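Local coordinates for protein methylaspartate ammonia-lyase (Citrobacter amalonaticus, PDB 1KKO) that catalyses the reversible, magnesium-dependent anti elimination of ammonia from (2S,3S)-3-methyl-L-aspartate to give mesaconate, at residues G274-G279 with R286-I291; K303-E308 with C325-I330; A6-G11 with V53-I58; V66-A71 with E363-A368. One frame throughout, in Å; residues are numbered along the deposited sequence.

Interaction 1: G274-G279 with R286-I291; sequences GPVDAG and RMLTAI
V276 and I291 reach toward each other tip to tip, V276 CG1 lying 3.7 Å from I291 CD1. The isoleucine chain is extended at chi2 (167°), which carries CD1 out from the helix to the loop. The ring of P275 joins them with one corner: P275 CG sits 4.1 Å from I291 CD1. That same P275 CG is 3.8 Å from L288 CD2, with the proline and leucine side chains crossing at about a right angle. L288 CD2 also takes V276 CG2 at 4.0 Å, as those two side chains slide past each other. Selenomethionine M287 lies against V276 as well, but the spacing modelled between them is doubtful.

No hydrogen bond joins the two segments. Within the loop, D277 OD1 accepts from G279 N at 2.9 Å in an Asx turn. The N-H comes from above the carboxylate plane, and W309 NE1 binds the same oxygen. Q284, on the helix, holds V276 O and A278 N.

The loop leaves strand 270-273 and leads into helix 281-298, with helix 251-260 packing I258 on P275 and C254 on V276, while L288 and I291 also rest on strand 303-306.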
loop_
_atom_site.group_PDB
_atom_site.type_symbol
_atom_site.label_atom_id
_atom_site.label_comp_id
_atom_site.label_asym_id
_atom_site.label_seq_id
_atom_site.Cartn_x
_atom_site.Cartn_y
_atom_site.Cartn_z
ATOM N N GLY A 274 -21.682 5.520 -12.452
ATOM C CA GLY A 274 -22.470 4.332 -12.706
ATOM C C GLY A 274 -23.919 4.410 -12.262
ATOM O O GLY A 274 -24.404 3.519 -11.584
ATOM N N PRO A 275 -24.652 5.449 -12.631
ATOM C CA PRO A 275 -26.035 5.551 -12.150
ATOM C C PRO A 275 -26.931 4.384 -12.577
ATOM O O PRO A 275 -27.817 3.995 -11.806
ATOM C CB PRO A 275 -26.517 6.865 -12.766
ATOM C CG PRO A 275 -25.641 7.087 -13.922
ATOM C CD PRO A 275 -24.282 6.609 -13.465
ATOM N N VAL A 276 -26.693 3.849 -13.769
ATOM C CA VAL A 276 -27.473 2.742 -14.304
ATOM C C VAL A 276 -26.530 1.747 -14.948
ATOM O O VAL A 276 -25.396 2.085 -15.279
ATOM C CB VAL A 276 -28.452 3.249 -15.384
ATOM C CG1 VAL A 276 -29.374 4.289 -14.816
ATOM C CG2 VAL A 276 -27.670 3.806 -16.562
ATOM N N ASP A 277 -26.978 0.505 -15.082
ATOM C CA ASP A 277 -26.239 -0.512 -15.815
ATOM C C ASP A 277 -27.212 -1.172 -16.791
ATOM O O ASP A 277 -27.999 -2.047 -16.413
ATOM C CB ASP A 277 -25.633 -1.548 -14.883
ATOM C CG ASP A 277 -24.856 -2.610 -15.625
ATOM O OD1 ASP A 277 -24.854 -2.618 -16.874
ATOM O OD2 ASP A 277 -24.212 -3.503 -15.038
ATOM N N ALA A 278 -27.153 -0.748 -18.047
ATOM C CA ALA A 278 -28.044 -1.248 -19.090
ATOM C C ALA A 278 -27.653 -2.621 -19.621
ATOM O O ALA A 278 -28.370 -3.178 -20.453
ATOM C CB ALA A 278 -28.111 -0.249 -20.228
ATOM N N GLY A 279 -26.522 -3.163 -19.178
ATOM C CA GLY A 279 -26.146 -4.532 -19.521
ATOM C C GLY A 279 -25.404 -4.757 -20.816
ATOM O O GLY A 279 -25.023 -5.884 -21.138
ATOM N N ARG A 286 -26.734 4.974 -24.658
ATOM C CA ARG A 286 -28.026 5.637 -24.830
ATOM C C ARG A 286 -28.640 6.063 -23.495
ATOM O O ARG A 286 -29.170 7.163 -23.355
ATOM C CB ARG A 286 -28.984 4.736 -25.594
ATOM C CG ARG A 286 -28.801 4.838 -27.084
ATOM C CD ARG A 286 -29.859 4.096 -27.856
ATOM N NE ARG A 286 -29.666 2.659 -27.723
ATOM C CZ ARG A 286 -28.910 1.919 -28.522
ATOM N NH1 ARG A 286 -28.809 0.615 -28.303
ATOM N NH2 ARG A 286 -28.249 2.465 -29.538
HETATM N N MSE A 287 -28.542 5.200 -22.495
HETATM C CA MSE A 287 -29.099 5.506 -21.203
HETATM C C MSE A 287 -28.409 6.689 -20.522
HETATM O O MSE A 287 -29.055 7.581 -19.979
HETATM C CB MSE A 287 -28.959 4.285 -20.323
HETATM C CG MSE A 287 -29.295 4.544 -18.905
HETATM SE SE MSE A 287 -31.172 4.736 -18.603
HETATM C CE MSE A 287 -31.890 3.654 -19.985
ATOM N N LEU A 288 -27.082 6.693 -20.519
ATOM C CA LEU A 288 -26.374 7.801 -19.900
ATOM C C LEU A 288 -26.675 9.105 -20.634
ATOM O O LEU A 288 -26.837 10.144 -20.003
ATOM C CB LEU A 288 -24.876 7.546 -19.880
ATOM C CG LEU A 288 -24.401 6.371 -19.029
ATOM C CD1 LEU A 288 -22.877 6.346 -19.035
ATOM C CD2 LEU A 288 -24.926 6.458 -17.617
ATOM N N THR A 289 -26.753 9.041 -21.962
ATOM C CA THR A 289 -27.055 10.230 -22.761
ATOM C C THR A 289 -28.382 10.829 -22.327
ATOM O O THR A 289 -28.509 12.030 -22.136
ATOM C CB THR A 289 -27.091 9.870 -24.253
ATOM O OG1 THR A 289 -25.800 9.404 -24.676
ATOM C CG2 THR A 289 -27.380 11.098 -25.118
ATOM N N ALA A 290 -29.376 9.970 -22.157
ATOM C CA ALA A 290 -30.689 10.409 -21.710
ATOM C C ALA A 290 -30.672 11.017 -20.306
ATOM O O ALA A 290 -31.340 12.011 -20.049
ATOM C CB ALA A 290 -31.675 9.268 -21.790
ATOM N N ILE A 291 -29.910 10.432 -19.379
ATOM C CA ILE A 291 -29.816 11.014 -18.046
ATOM C C ILE A 291 -29.151 12.392 -18.121
ATOM O O ILE A 291 -29.599 13.336 -17.465
ATOM C CB ILE A 291 -29.047 10.087 -17.070
ATOM C CG1 ILE A 291 -29.817 8.779 -16.871
ATOM C CG2 ILE A 291 -28.823 10.785 -15.729
ATOM C CD1 ILE A 291 -29.002 7.694 -16.176
#

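Interaction 2: K303-E308 with C325-I330; sequences KIVADE and CHMVQI
I304 O is gripped by two successive N-H groups across the contact, H326 N at 3.2 Å and M327 N at 3.3 Å. Both bonds are bent; M327 N lies in the carbonyl plane, H326 N somewhat off it. The same residue gives back a straighter bond, I304 N to H326 ND1 at 3.0 Å (169° at the hydrogen), although the donor stands 29° out of the ring plane. K303 CG lies over one face of this imidazole, offset toward the rim, in a CH-pi contact 3.9 Å from the ring centroid, while K303 NZ goes on to a salt bridge with E354. Parallel pairing then continues through A306 N to M327 O and Q329 N to A306 O. On one face V305 runs beside selenomethionine M327; on the other, A306 CB lies 3.6 Å from C325 SG.

At the C-terminal end of the pairing, D307 and Q329 point the same way with their flat groups 20° apart. A water bridges them, 2.6 Å from D307 OD2 and 3.3 Å from Q329 NE2. Q329 is further fixed by E273, G359 and K331. This is a beta-alpha-beta unit of the enolase-superfamily TIM barrel, whose strand ends supply the magnesium ligand D307 and the substrate-binding Q329.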
loop_
_atom_site.group_PDB
_atom_site.type_symbol
_atom_site.label_atom_id
_atom_site.label_comp_id
_atom_site.label_asym_id
_atom_site.label_seq_id
_atom_site.Cartn_x
_atom_site.Cartn_y
_atom_site.Cartn_z
ATOM N N LYS A 303 -22.924 15.931 -11.850
ATOM C CA LYS A 303 -22.365 15.287 -13.029
ATOM C C LYS A 303 -22.409 13.767 -12.917
ATOM O O LYS A 303 -22.426 13.241 -11.819
ATOM C CB LYS A 303 -20.927 15.761 -13.236
ATOM C CG LYS A 303 -20.842 17.228 -13.659
ATOM C CD LYS A 303 -19.404 17.683 -13.764
ATOM C CE LYS A 303 -19.271 19.121 -14.207
ATOM N NZ LYS A 303 -17.852 19.551 -14.098
ATOM N N ILE A 304 -22.448 13.080 -14.054
ATOM C CA ILE A 304 -22.415 11.614 -14.046
ATOM C C ILE A 304 -21.168 11.098 -14.759
ATOM O O ILE A 304 -20.618 11.733 -15.670
ATOM C CB ILE A 304 -23.718 10.954 -14.589
ATOM C CG1 ILE A 304 -23.983 11.326 -16.045
ATOM C CG2 ILE A 304 -24.896 11.295 -13.675
ATOM C CD1 ILE A 304 -25.052 10.466 -16.710
ATOM N N VAL A 305 -20.734 9.929 -14.296
ATOM C CA VAL A 305 -19.517 9.287 -14.751
ATOM C C VAL A 305 -19.829 7.908 -15.329
ATOM O O VAL A 305 -20.453 7.077 -14.664
ATOM C CB VAL A 305 -18.537 9.096 -13.574
ATOM C CG1 VAL A 305 -17.184 8.604 -14.084
ATOM C CG2 VAL A 305 -18.378 10.375 -12.786
ATOM N N ALA A 306 -19.381 7.650 -16.553
ATOM C CA ALA A 306 -19.501 6.333 -17.158
ATOM C C ALA A 306 -18.431 5.420 -16.603
ATOM O O ALA A 306 -17.325 5.842 -16.289
ATOM C CB ALA A 306 -19.372 6.419 -18.639
ATOM N N ASP A 307 -18.754 4.143 -16.508
ATOM C CA ASP A 307 -17.796 3.155 -16.029
ATOM C C ASP A 307 -18.110 1.811 -16.686
ATOM O O ASP A 307 -17.405 1.386 -17.601
ATOM C CB ASP A 307 -17.863 3.089 -14.510
ATOM C CG ASP A 307 -16.965 2.039 -13.922
ATOM O OD1 ASP A 307 -15.974 1.628 -14.561
ATOM O OD2 ASP A 307 -17.182 1.571 -12.786
ATOM N N GLU A 308 -19.177 1.157 -16.234
ATOM C CA GLU A 308 -19.579 -0.126 -16.805
ATOM C C GLU A 308 -19.751 -0.021 -18.325
ATOM O O GLU A 308 -20.379 0.909 -18.828
ATOM C CB GLU A 308 -20.902 -0.605 -16.194
ATOM C CG GLU A 308 -20.962 -0.707 -14.674
ATOM C CD GLU A 308 -21.437 0.565 -13.975
ATOM O OE1 GLU A 308 -21.299 1.676 -14.541
ATOM O OE2 GLU A 308 -21.954 0.447 -12.838
ATOM N N CYS A 325 -22.116 11.568 -21.174
ATOM C CA CYS A 325 -21.951 11.848 -19.758
ATOM C C CYS A 325 -20.866 12.892 -19.606
ATOM O O CYS A 325 -20.263 13.296 -20.592
ATOM C CB CYS A 325 -21.556 10.567 -19.019
ATOM S SG CYS A 325 -20.127 9.764 -19.723
ATOM N N HIS A 326 -20.626 13.332 -18.385
ATOM C CA HIS A 326 -19.664 14.397 -18.151
ATOM C C HIS A 326 -18.240 13.922 -17.999
ATOM O O HIS A 326 -17.313 14.664 -18.280
ATOM C CB HIS A 326 -20.059 15.157 -16.896
ATOM C CG HIS A 326 -21.471 15.630 -16.925
ATOM N ND1 HIS A 326 -22.513 14.862 -16.457
ATOM C CD2 HIS A 326 -22.023 16.773 -17.397
ATOM C CE1 HIS A 326 -23.647 15.513 -16.637
ATOM N NE2 HIS A 326 -23.378 16.677 -17.198
HETATM N N MSE A 327 -18.083 12.689 -17.531
HETATM C CA MSE A 327 -16.782 12.127 -17.205
HETATM C C MSE A 327 -16.831 10.641 -17.478
HETATM O O MSE A 327 -17.885 10.025 -17.345
HETATM C CB MSE A 327 -16.499 12.370 -15.723
HETATM C CG MSE A 327 -15.203 11.788 -15.206
HETATM SE SE MSE A 327 -14.952 12.163 -13.312
HETATM C CE MSE A 327 -13.893 13.758 -13.479
ATOM N N VAL A 328 -15.700 10.073 -17.886
ATOM C CA VAL A 328 -15.591 8.636 -18.086
ATOM C C VAL A 328 -14.454 8.072 -17.246
ATOM O O VAL A 328 -13.380 8.664 -17.189
ATOM C CB VAL A 328 -15.310 8.254 -19.557
ATOM C CG1 VAL A 328 -16.513 8.518 -20.433
ATOM C CG2 VAL A 328 -14.124 8.971 -20.088
ATOM N N GLN A 329 -14.693 6.938 -16.591
ATOM C CA GLN A 329 -13.599 6.234 -15.910
ATOM C C GLN A 329 -12.810 5.394 -16.920
ATOM O O GLN A 329 -13.318 4.399 -17.448
ATOM C CB GLN A 329 -14.033 5.322 -14.749
ATOM C CG GLN A 329 -12.729 4.753 -14.130
ATOM C CD GLN A 329 -12.825 3.803 -12.955
ATOM O OE1 GLN A 329 -11.830 3.126 -12.647
ATOM N NE2 GLN A 329 -13.985 3.722 -12.312
ATOM N N ILE A 330 -11.580 5.832 -17.176
ATOM C CA ILE A 330 -10.599 5.115 -17.973
ATOM C C ILE A 330 -9.974 4.149 -16.956
ATOM O O ILE A 330 -9.112 4.524 -16.161
ATOM C CB ILE A 330 -9.607 6.143 -18.548
ATOM C CG1 ILE A 330 -10.351 7.149 -19.449
ATOM C CG2 ILE A 330 -8.467 5.479 -19.308
ATOM C CD1 ILE A 330 -9.502 8.327 -19.875
HETATM O O HOH W 1 -15.901 1.812 -10.510
#

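Interaction 3: A6-G11 with V53-I58; sequences ALFTAG and VSVQLI
F8 packs against V53 and V55 of the facing strand, and its side chain can be followed outward. F8 CB comes first, 3.9 Å from V53 CG1. Chi1 of -62° sets CG anti to the carbonyl carbon, and from there the ring runs beside V55, both pointing the same way. F8 CD1 meets both valines, 4.0 Å from V55 CG2 and a little farther from V53 CG1. F8 CE1 is 3.9 Å from V55 CG2, a methyl that sits at the ring edge, near its plane. F8 also touches L93, N94 and L101 of helix 86-101 and L134 of helix 128-146. On this same face A6 CB touches L57 CD2 at 3.9 Å.

The strands run antiparallel, the first two of the three-stranded meander in the N-terminal domain that enolase-superfamily enzymes carry beside their barrel. L7 with Q56 and T9 with S54 are the hydrogen-bonded pairs, each closed by two backbone bonds, such as L7 N to Q56 O at 2.8 Å. A6 with L57, F8 with V55 and A10 with V53 are non-hydrogen-bonded pairs.

The face with L7, T9, S54 and Q56 turns to the second subunit. T9 OG1 lies 3.4 Å from S54 CB. A water donates to S54 OG at 2.8 Å and to T9 O at 3.1 Å, tying the strands at this end. S54 OG is also hydrogen-bonded to D68 OD1 of its own chain and to R404 NH1 of the second subunit. Q56 NE2 donates to the R404 carbonyl of that subunit, and L408 of the second subunit packs on L7, Q56 and I58.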
loop_
_atom_site.group_PDB
_atom_site.type_symbol
_atom_site.label_atom_id
_atom_site.label_comp_id
_atom_site.label_asym_id
_atom_site.label_seq_id
_atom_site.Cartn_x
_atom_site.Cartn_y
_atom_site.Cartn_z
ATOM N N ALA A 6 14.726 -10.730 -19.684
ATOM C CA ALA A 6 13.362 -10.469 -19.208
ATOM C C ALA A 6 12.999 -11.530 -18.170
ATOM O O ALA A 6 13.227 -12.722 -18.395
ATOM C CB ALA A 6 12.388 -10.512 -20.355
ATOM N N LEU A 7 12.437 -11.088 -17.044
ATOM C CA LEU A 7 12.069 -11.985 -15.948
ATOM C C LEU A 7 10.626 -11.762 -15.572
ATOM O O LEU A 7 10.159 -10.628 -15.561
ATOM C CB LEU A 7 12.917 -11.715 -14.701
ATOM C CG LEU A 7 14.420 -11.898 -14.836
ATOM C CD1 LEU A 7 15.034 -11.820 -13.454
ATOM C CD2 LEU A 7 14.759 -13.202 -15.456
ATOM N N PHE A 8 9.937 -12.854 -15.269
ATOM C CA PHE A 8 8.539 -12.844 -14.854
ATOM C C PHE A 8 8.428 -13.519 -13.492
ATOM O O PHE A 8 8.884 -14.652 -13.326
ATOM C CB PHE A 8 7.679 -13.581 -15.874
ATOM C CG PHE A 8 7.684 -12.944 -17.241
ATOM C CD1 PHE A 8 6.983 -11.767 -17.482
ATOM C CD2 PHE A 8 8.395 -13.516 -18.284
ATOM C CE1 PHE A 8 6.976 -11.174 -18.728
ATOM C CE2 PHE A 8 8.404 -12.910 -19.534
ATOM C CZ PHE A 8 7.684 -11.743 -19.748
ATOM N N THR A 9 7.842 -12.826 -12.522
ATOM C CA THR A 9 7.702 -13.382 -11.183
ATOM C C THR A 9 6.287 -13.208 -10.663
ATOM O O THR A 9 5.698 -12.119 -10.710
ATOM C CB THR A 9 8.717 -12.761 -10.216
ATOM O OG1 THR A 9 8.554 -11.364 -10.150
ATOM C CG2 THR A 9 10.093 -12.854 -10.747
ATOM N N ALA A 10 5.743 -14.297 -10.150
ATOM C CA ALA A 10 4.407 -14.301 -9.565
ATOM C C ALA A 10 4.382 -13.476 -8.296
ATOM O O ALA A 10 5.362 -13.432 -7.557
ATOM C CB ALA A 10 3.969 -15.730 -9.245
ATOM N N GLY A 11 3.265 -12.803 -8.048
ATOM C CA GLY A 11 3.096 -12.061 -6.813
ATOM C C GLY A 11 1.641 -11.879 -6.478
ATOM O O GLY A 11 0.736 -12.395 -7.140
ATOM N N VAL A 53 1.755 -10.523 -12.025
ATOM C CA VAL A 53 3.034 -11.018 -12.505
ATOM C C VAL A 53 3.922 -9.813 -12.732
ATOM O O VAL A 53 3.597 -8.934 -13.534
ATOM C CB VAL A 53 2.935 -11.832 -13.802
ATOM C CG1 VAL A 53 4.339 -12.152 -14.340
ATOM C CG2 VAL A 53 2.137 -13.098 -13.573
ATOM N N SER A 54 5.037 -9.751 -12.013
ATOM C CA SER A 54 5.986 -8.678 -12.204
ATOM C C SER A 54 6.861 -8.979 -13.406
ATOM O O SER A 54 7.330 -10.096 -13.580
ATOM C CB SER A 54 6.889 -8.501 -10.986
ATOM O OG SER A 54 6.201 -7.990 -9.856
ATOM N N VAL A 55 7.059 -7.951 -14.212
ATOM C CA VAL A 55 7.936 -7.988 -15.368
ATOM C C VAL A 55 9.167 -7.160 -15.032
ATOM O O VAL A 55 9.043 -6.018 -14.611
ATOM C CB VAL A 55 7.243 -7.334 -16.595
ATOM C CG1 VAL A 55 8.121 -7.432 -17.833
ATOM C CG2 VAL A 55 5.890 -7.991 -16.838
ATOM N N GLN A 56 10.347 -7.753 -15.169
ATOM C CA GLN A 56 11.586 -7.025 -14.980
ATOM C C GLN A 56 12.394 -7.166 -16.254
ATOM O O GLN A 56 12.575 -8.273 -16.762
ATOM C CB GLN A 56 12.370 -7.587 -13.796
ATOM C CG GLN A 56 11.660 -7.386 -12.474
ATOM C CD GLN A 56 12.475 -7.894 -11.312
ATOM O OE1 GLN A 56 13.073 -7.098 -10.590
ATOM N NE2 GLN A 56 12.531 -9.210 -11.147
ATOM N N LEU A 57 12.877 -6.035 -16.750
ATOM C CA LEU A 57 13.674 -6.020 -17.967
ATOM C C LEU A 57 15.037 -5.466 -17.614
ATOM O O LEU A 57 15.176 -4.295 -17.291
ATOM C CB LEU A 57 13.017 -5.135 -19.023
ATOM C CG LEU A 57 11.549 -5.423 -19.337
ATOM C CD1 LEU A 57 11.009 -4.408 -20.320
ATOM C CD2 LEU A 57 11.334 -6.811 -19.890
ATOM N N ILE A 58 16.044 -6.329 -17.639
ATOM C CA ILE A 58 17.412 -5.911 -17.374
ATOM C C ILE A 58 17.951 -5.404 -18.691
ATOM O O ILE A 58 17.968 -6.147 -19.678
ATOM C CB ILE A 58 18.268 -7.080 -16.876
ATOM C CG1 ILE A 58 17.670 -7.699 -15.614
ATOM C CG2 ILE A 58 19.677 -6.621 -16.598
ATOM C CD1 ILE A 58 18.395 -8.941 -15.178
HETATM O O HOH W 2 5.077 -10.116 -8.418
#

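Interaction 4: V66-A71 with E363-A368; sequences VGDCAA and ETEISA
T364 OG1 donates a short hydrogen bond of 2.6 Å to D68 OD2, using the anti lone pair of that oxygen. A water lies 2.7 Å from D68 OD2 and equally 2.7 Å from E365 OE1, bridging two carboxylates. Their oxygens, D68 OD2 and E365 OE1, are only 3.9 Å apart, a likely repulsion that R404 of the second subunit would ease through its salt bridge to E365 OE2. I366 crosses D68 at about a right angle, with I366 CB 3.4 Å from D68 OD2. I366 CD1 lies 3.9 Å from V66 CG2, while I366 CG2 packs on G67 CA. Farther along, A70 CB packs on E363 CB.

Behind these contacts stands a capping box. T364, at the N-cap, accepts from S367 N on OG1 at 3.0 Å, and S367 OG accepts from T364 N at 3.0 Å. The threonine hydroxyl therefore takes one hydrogen bond from the helix end and donates its own hydrogen to D68. S367 OG in turn donates to E363 OE2, and E363 is held by Y132, by K386 and by the backbone N of the substrate-binding T360. The backbone N of D68 is bonded to Q136 OE1.

Strand 64-69, paired with strand 47-59, thus meets the start of helix 365-378; helix 128-146 packs Q136 on I366 and S367, and helix 392-410 brings I397 to E365 and A368.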
loop_
_atom_site.group_PDB
_atom_site.type_symbol
_atom_site.label_atom_id
_atom_site.label_comp_id
_atom_site.label_asym_id
_atom_site.label_seq_id
_atom_site.Cartn_x
_atom_site.Cartn_y
_atom_site.Cartn_z
ATOM N N VAL A 66 10.707 -2.047 -14.621
ATOM C CA VAL A 66 9.671 -2.835 -13.982
ATOM C C VAL A 66 8.255 -2.457 -14.391
ATOM O O VAL A 66 7.952 -1.302 -14.724
ATOM C CB VAL A 66 9.782 -2.758 -12.427
ATOM C CG1 VAL A 66 11.139 -3.232 -11.966
ATOM C CG2 VAL A 66 9.529 -1.345 -11.908
ATOM N N GLY A 67 7.397 -3.462 -14.367
ATOM C CA GLY A 67 5.983 -3.282 -14.623
ATOM C C GLY A 67 5.247 -4.461 -14.034
ATOM O O GLY A 67 5.818 -5.532 -13.865
ATOM N N ASP A 68 3.960 -4.292 -13.740
ATOM C CA ASP A 68 3.162 -5.379 -13.187
ATOM C C ASP A 68 1.920 -5.672 -14.001
ATOM O O ASP A 68 1.101 -4.790 -14.263
ATOM C CB ASP A 68 2.710 -5.046 -11.764
ATOM C CG ASP A 68 3.759 -5.314 -10.719
ATOM O OD1 ASP A 68 4.675 -6.108 -10.970
ATOM O OD2 ASP A 68 3.710 -4.769 -9.609
ATOM N N CYS A 69 1.794 -6.934 -14.369
ATOM C CA CYS A 69 0.585 -7.441 -14.975
ATOM C C CYS A 69 -0.440 -7.576 -13.861
ATOM O O CYS A 69 -0.197 -8.303 -12.895
ATOM C CB CYS A 69 0.834 -8.805 -15.603
ATOM S SG CYS A 69 2.148 -8.831 -16.845
ATOM N N ALA A 70 -1.588 -6.914 -14.006
ATOM C CA ALA A 70 -2.620 -6.909 -12.976
ATOM C C ALA A 70 -3.961 -6.696 -13.646
ATOM O O ALA A 70 -4.027 -6.121 -14.738
ATOM C CB ALA A 70 -2.364 -5.811 -11.958
ATOM N N ALA A 71 -5.015 -7.138 -12.975
ATOM C CA ALA A 71 -6.367 -7.072 -13.492
ATOM C C ALA A 71 -7.310 -6.573 -12.409
ATOM O O ALA A 71 -7.011 -6.658 -11.211
ATOM C CB ALA A 71 -6.793 -8.416 -13.980
ATOM N N GLU A 363 -4.736 -3.728 -8.163
ATOM C CA GLU A 363 -3.493 -3.656 -8.909
ATOM C C GLU A 363 -2.327 -3.510 -7.925
ATOM O O GLU A 363 -2.420 -4.029 -6.815
ATOM C CB GLU A 363 -3.550 -2.653 -10.067
ATOM C CG GLU A 363 -3.855 -1.212 -9.742
ATOM C CD GLU A 363 -3.988 -0.411 -11.031
ATOM O OE1 GLU A 363 -5.102 0.062 -11.358
ATOM O OE2 GLU A 363 -2.966 -0.265 -11.722
ATOM N N THR A 364 -1.221 -2.886 -8.327
ATOM C CA THR A 364 -0.006 -2.930 -7.511
ATOM C C THR A 364 0.624 -1.573 -7.305
ATOM O O THR A 364 0.225 -0.578 -7.880
ATOM C CB THR A 364 1.068 -3.841 -8.125
ATOM O OG1 THR A 364 1.650 -3.190 -9.272
ATOM C CG2 THR A 364 0.498 -5.155 -8.607
ATOM N N GLU A 365 1.653 -1.552 -6.469
ATOM C CA GLU A 365 2.395 -0.334 -6.223
ATOM C C GLU A 365 3.107 0.125 -7.488
ATOM O O GLU A 365 3.195 1.319 -7.755
ATOM C CB GLU A 365 3.345 -0.495 -5.027
ATOM C CG GLU A 365 4.770 -0.981 -5.285
ATOM C CD GLU A 365 4.927 -2.442 -5.671
ATOM O OE1 GLU A 365 3.949 -3.103 -6.075
ATOM O OE2 GLU A 365 6.079 -2.921 -5.592
ATOM N N ILE A 366 3.606 -0.820 -8.276
ATOM C CA ILE A 366 4.306 -0.477 -9.509
ATOM C C ILE A 366 3.338 0.016 -10.566
ATOM O O ILE A 366 3.617 0.990 -11.252
ATOM C CB ILE A 366 5.109 -1.679 -10.040
ATOM C CG1 ILE A 366 6.277 -1.971 -9.102
ATOM C CG2 ILE A 366 5.579 -1.422 -11.468
ATOM C CD1 ILE A 366 7.102 -3.159 -9.468
ATOM N N SER A 367 2.197 -0.638 -10.722
ATOM C CA SER A 367 1.257 -0.198 -11.749
ATOM C C SER A 367 0.725 1.179 -11.389
ATOM O O SER A 367 0.610 2.054 -12.249
ATOM C CB SER A 367 0.152 -1.226 -11.981
ATOM O OG SER A 367 -0.715 -1.361 -10.865
ATOM N N ALA A 368 0.421 1.405 -10.115
ATOM C CA ALA A 368 -0.064 2.707 -9.683
ATOM C C ALA A 368 0.996 3.783 -9.889
ATOM O O ALA A 368 0.689 4.871 -10.379
ATOM C CB ALA A 368 -0.488 2.678 -8.229
HETATM O O HOH W 3 4.494 -5.531 -7.167
#

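How the interactions relate
From the N terminus, interaction 3 closes first, bringing 53-58 back onto 6-11 to build the N-terminal sheet. The next strand opens interaction 4, which closes only some 290 residues later at 363-368 and so ties that sheet to the barrel domain. Interactions 1 and 2 both fall within this long span, one after the other, and none of the contacts cross. Interaction 1 folds a barrel loop onto its helix; interaction 2 then pairs neighbouring barrel strands, and the two touch through a probable G274 N to V305 O hydrogen bond and L288 on A306. Interactions 3 and 4 also touch, through neighbouring strands, and both meet the second subunit. The centres of interactions 1 and 3 are about 40 Å apart.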